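Local coordinates for type III effector NopAA (Sinorhizobium fredii USDA 257, PDB 6SDU), which hydrolyses xyloglucan as a secreted effector of the glycosyl hydrolase 12 family, its xyloglucanase domain holding cellobiose in this complex, at residues S129-Y140 with N163-K174. Numbering follows the deposited sequence.
Sequences SDGSGNVKPISY and NVFEGEGPDGHK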
loop_
_atom_site.group_PDB
_atom_site.type_symbol
_atom_site.label_atom_id
_atom_site.label_comp_id
_atom_site.label_asym_id
_atom_site.label_seq_id
_atom_site.Cartn_x
_atom_site.Cartn_y
_atom_site.Cartn_z
ATOM N N SER A 129 -12.483 7.105 5.030
ATOM C CA SER A 129 -12.149 6.056 5.998
ATOM C C SER A 129 -13.333 5.161 6.346
ATOM O O SER A 129 -13.118 4.062 6.869
ATOM C CB SER A 129 -11.574 6.663 7.284
ATOM O OG SER A 129 -12.542 7.428 7.978
ATOM N N ASP A 130 -14.573 5.602 6.101
ATOM C CA ASP A 130 -15.751 4.785 6.392
ATOM C C ASP A 130 -16.063 3.741 5.310
ATOM O O ASP A 130 -17.098 3.064 5.411
ATOM C CB ASP A 130 -16.980 5.690 6.613
ATOM C CG ASP A 130 -17.396 6.459 5.363
ATOM O OD1 ASP A 130 -16.825 6.239 4.269
ATOM O OD2 ASP A 130 -18.308 7.302 5.476
ATOM N N GLY A 131 -15.217 3.620 4.280
ATOM C CA GLY A 131 -15.390 2.676 3.183
ATOM C C GLY A 131 -16.100 3.193 1.939
ATOM O O GLY A 131 -16.345 2.410 1.010
ATOM N N SER A 132 -16.424 4.480 1.872
ATOM C CA SER A 132 -17.078 5.063 0.709
ATOM C C SER A 132 -16.078 5.915 -0.066
ATOM O O SER A 132 -14.966 6.184 0.402
ATOM C CB SER A 132 -18.296 5.898 1.126
ATOM O OG SER A 132 -17.888 7.028 1.877
ATOM N N GLY A 133 -16.453 6.273 -1.294
ATOM C CA GLY A 133 -15.640 7.118 -2.145
ATOM C C GLY A 133 -15.392 6.455 -3.484
ATOM O O GLY A 133 -15.867 5.355 -3.759
ATOM N N ASN A 134 -14.632 7.157 -4.338
ATOM C CA ASN A 134 -14.299 6.597 -5.644
ATOM C C ASN A 134 -13.264 5.472 -5.569
ATOM O O ASN A 134 -12.943 4.889 -6.610
ATOM C CB ASN A 134 -13.865 7.712 -6.620
ATOM C CG ASN A 134 -12.573 8.421 -6.195
ATOM O OD1 ASN A 134 -11.937 8.055 -5.202
ATOM N ND2 ASN A 134 -12.164 9.420 -6.984
ATOM N N VAL A 135 -12.610 5.260 -4.420
ATOM C CA VAL A 135 -11.844 4.035 -4.167
ATOM C C VAL A 135 -12.384 3.438 -2.884
ATOM O O VAL A 135 -12.847 4.178 -2.008
ATOM C CB VAL A 135 -10.317 4.234 -4.048
ATOM C CG1 VAL A 135 -9.683 4.430 -5.407
ATOM C CG2 VAL A 135 -9.989 5.377 -3.081
ATOM N N LYS A 136 -12.396 2.109 -2.801
ATOM C CA LYS A 136 -12.897 1.405 -1.622
ATOM C C LYS A 136 -11.983 0.240 -1.277
ATOM O O LYS A 136 -11.353 -0.351 -2.165
ATOM C CB LYS A 136 -14.334 0.888 -1.837
ATOM C CG LYS A 136 -15.361 1.975 -2.131
ATOM C CD LYS A 136 -16.673 1.383 -2.614
ATOM C CE LYS A 136 -17.699 2.481 -2.995
ATOM N NZ LYS A 136 -17.451 3.157 -4.308
ATOM N N PRO A 137 -11.860 -0.105 -0.003
ATOM C CA PRO A 137 -11.031 -1.258 0.344
ATOM C C PRO A 137 -11.694 -2.558 -0.075
ATOM O O PRO A 137 -12.920 -2.664 -0.172
ATOM C CB PRO A 137 -10.904 -1.167 1.871
ATOM C CG PRO A 137 -12.129 -0.383 2.314
ATOM C CD PRO A 137 -12.424 0.571 1.186
ATOM N N ILE A 138 -10.846 -3.574 -0.265
ATOM C CA ILE A 138 -11.333 -4.924 -0.536
ATOM C C ILE A 138 -12.185 -5.365 0.638
ATOM O O ILE A 138 -11.809 -5.164 1.802
ATOM C CB ILE A 138 -10.151 -5.882 -0.735
ATOM C CG1 ILE A 138 -9.497 -5.682 -2.101
ATOM C CG2 ILE A 138 -10.589 -7.330 -0.542
ATOM C CD1 ILE A 138 -8.119 -6.300 -2.150
ATOM N N SER A 139 -13.378 -5.881 0.342
ATOM C CA SER A 139 -14.340 -6.196 1.385
ATOM C C SER A 139 -15.309 -7.264 0.896
ATOM O O SER A 139 -15.716 -7.262 -0.272
ATOM C CB SER A 139 -15.100 -4.931 1.835
ATOM O OG SER A 139 -16.023 -5.236 2.870
ATOM N N TYR A 140 -15.723 -8.141 1.833
ATOM C CA TYR A 140 -16.776 -9.116 1.550
ATOM C C TYR A 140 -18.130 -8.447 1.417
ATOM O O TYR A 140 -18.953 -8.865 0.593
ATOM C CB TYR A 140 -16.890 -10.145 2.680
ATOM C CG TYR A 140 -15.798 -11.178 2.731
ATOM C CD1 TYR A 140 -15.546 -11.994 1.641
ATOM C CD2 TYR A 140 -15.068 -11.369 3.886
ATOM C CE1 TYR A 140 -14.540 -12.941 1.684
ATOM C CE2 TYR A 140 -14.071 -12.335 3.954
ATOM C CZ TYR A 140 -13.812 -13.116 2.851
ATOM O OH TYR A 140 -12.802 -14.059 2.900
ATOM N N ASN A 163 -9.585 2.379 10.548
ATOM C CA ASN A 163 -10.763 1.555 10.294
ATOM C C ASN A 163 -10.302 0.299 9.560
ATOM O O ASN A 163 -9.471 0.390 8.645
ATOM C CB ASN A 163 -11.801 2.305 9.460
ATOM C CG ASN A 163 -12.571 3.323 10.270
ATOM O OD1 ASN A 163 -12.668 3.205 11.494
ATOM N ND2 ASN A 163 -13.128 4.335 9.589
ATOM N N VAL A 164 -10.783 -0.872 10.009
ATOM C CA VAL A 164 -10.318 -2.173 9.538
ATOM C C VAL A 164 -11.372 -2.823 8.652
ATOM O O VAL A 164 -12.559 -2.865 9.003
ATOM C CB VAL A 164 -9.948 -3.081 10.723
ATOM C CG1 VAL A 164 -9.365 -4.421 10.233
ATOM C CG2 VAL A 164 -8.945 -2.355 11.587
ATOM N N PHE A 165 -10.926 -3.354 7.508
ATOM C CA PHE A 165 -11.791 -3.994 6.532
ATOM C C PHE A 165 -11.272 -5.392 6.219
ATOM O O PHE A 165 -10.063 -5.650 6.293
ATOM C CB PHE A 165 -11.868 -3.171 5.257
ATOM C CG PHE A 165 -12.431 -1.820 5.458
ATOM C CD1 PHE A 165 -11.633 -0.786 5.917
ATOM C CD2 PHE A 165 -13.778 -1.575 5.187
ATOM C CE1 PHE A 165 -12.173 0.481 6.115
ATOM C CE2 PHE A 165 -14.323 -0.316 5.373
ATOM C CZ PHE A 165 -13.522 0.717 5.832
ATOM N N GLU A 166 -12.196 -6.295 5.862
ATOM C CA GLU A 166 -11.846 -7.679 5.573
ATOM C C GLU A 166 -12.441 -8.151 4.252
ATOM O O GLU A 166 -13.639 -7.983 4.008
ATOM C CB GLU A 166 -12.310 -8.620 6.682
ATOM C CG GLU A 166 -11.878 -10.075 6.447
ATOM C CD GLU A 166 -12.561 -11.073 7.392
ATOM O OE1 GLU A 166 -12.268 -12.283 7.284
ATOM O OE2 GLU A 166 -13.389 -10.647 8.229
ATOM N N GLY A 167 -11.607 -8.793 3.440
ATOM C CA GLY A 167 -12.014 -9.294 2.153
ATOM C C GLY A 167 -11.098 -10.407 1.685
ATOM O O GLY A 167 -10.244 -10.892 2.428
ATOM N N GLU A 168 -11.339 -10.838 0.455
ATOM C CA GLU A 168 -10.618 -11.907 -0.209
ATOM C C GLU A 168 -10.165 -11.462 -1.595
ATOM O O GLU A 168 -10.932 -10.826 -2.310
ATOM C CB GLU A 168 -11.537 -13.126 -0.358
ATOM C CG GLU A 168 -10.823 -14.371 -0.671
ATOM C CD GLU A 168 -11.680 -15.573 -0.354
ATOM O OE1 GLU A 168 -12.175 -15.646 0.800
ATOM O OE2 GLU A 168 -11.857 -16.420 -1.265
ATOM N N GLY A 169 -8.955 -11.866 -2.003
ATOM C CA GLY A 169 -8.505 -11.636 -3.362
ATOM C C GLY A 169 -8.998 -12.730 -4.313
ATOM O O GLY A 169 -9.557 -13.747 -3.892
ATOM N N PRO A 170 -8.727 -12.565 -5.612
ATOM C CA PRO A 170 -9.214 -13.532 -6.626
ATOM C C PRO A 170 -8.686 -14.955 -6.483
ATOM O O PRO A 170 -9.306 -15.887 -7.013
ATOM C CB PRO A 170 -8.745 -12.914 -7.957
ATOM C CG PRO A 170 -8.420 -11.491 -7.643
ATOM C CD PRO A 170 -7.984 -11.450 -6.214
ATOM N N ASP A 171 -7.522 -15.151 -5.878
ATOM C CA ASP A 171 -6.992 -16.482 -5.617
ATOM C C ASP A 171 -7.315 -16.971 -4.209
ATOM O O ASP A 171 -6.642 -17.879 -3.703
ATOM C CB ASP A 171 -5.479 -16.481 -5.857
ATOM C CG ASP A 171 -4.743 -15.549 -4.904
ATOM O OD1 ASP A 171 -5.414 -14.749 -4.227
ATOM O OD2 ASP A 171 -3.493 -15.581 -4.867
ATOM N N GLY A 172 -8.321 -16.376 -3.568
ATOM C CA GLY A 172 -8.773 -16.743 -2.237
ATOM C C GLY A 172 -7.900 -16.304 -1.077
ATOM O O GLY A 172 -8.208 -16.641 0.077
ATOM N N HIS A 173 -6.879 -15.492 -1.314
ATOM C CA HIS A 173 -6.024 -15.067 -0.219
ATOM C C HIS A 173 -6.700 -13.942 0.574
ATOM O O HIS A 173 -7.428 -13.117 0.012
ATOM C CB HIS A 173 -4.641 -14.666 -0.762
ATOM C CG HIS A 173 -4.535 -13.232 -1.176
ATOM N ND1 HIS A 173 -4.831 -12.796 -2.450
ATOM C CD2 HIS A 173 -4.160 -12.130 -0.481
ATOM C CE1 HIS A 173 -4.642 -11.487 -2.519
ATOM N NE2 HIS A 173 -4.228 -11.063 -1.340
ATOM N N LYS A 174 -6.504 -13.967 1.894
ATOM C CA LYS A 174 -7.106 -13.004 2.814
ATOM C C LYS A 174 -6.492 -11.605 2.690
ATOM O O LYS A 174 -5.269 -11.440 2.721
ATOM C CB LYS A 174 -6.929 -13.499 4.248
ATOM C CG LYS A 174 -7.640 -12.652 5.279
ATOM C CD LYS A 174 -9.144 -12.774 5.088
ATOM C CE LYS A 174 -9.673 -14.035 5.732
ATOM N NZ LYS A 174 -11.090 -14.267 5.341
HETATM O O HOH W 1 -13.703 -9.714 -0.983
HETATM O O HOH W 2 -14.700 -4.872 5.366
#
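The loop that carries K136, P137 and I138 of the glucose-binding cleft is fastened here to strand 160-168, where P137 packs on the ring of F165. CG of P137 sits over the ring centre of F165, 3.4 Å from the centroid, a CH-pi contact that suits proline, whose rigid ring presents its CG methylene to the aromatic face. The rim of the same ring faces S129 O, with CZ of F165 3.5 Å from that oxygen. At this end N163 ND2 donates to S129 O over 2.7 Å, coming from above the carbonyl plane although the oxygen lies nearly in the amide plane; N163 OD1 is taken by N154 N. The fold is the beta-sandwich of family 12 glycosidases, and the strand belongs to its mixed sheet, next to strand 174-180. Farther along, Y140 N bonds to E166 O (3.0 Å) on a lone pair, and S139 OG, which is hydrogen-bonded to H141 O, also accepts from a water that takes the N-H of E166. G167 suits the crossing: a CB here would clash with I138 CG2 and S139 N, whereas the bare CA lies 3.6 Å from I138 CG2, on a side chain that also touches the bound sugar and V175, and over the ring face of Y140, 4.0 Å from its centroid. With CG anti to the carbonyl carbon (chi1 -74°), that ring runs past G167 and brings its hydroxyl between two charged residues. Y140 OH donates to the anti lone pair of E168 OE1 at 2.7 Å and accepts from K174 NZ at 3.0 Å. The same ammonium makes a salt bridge to E166 OE1.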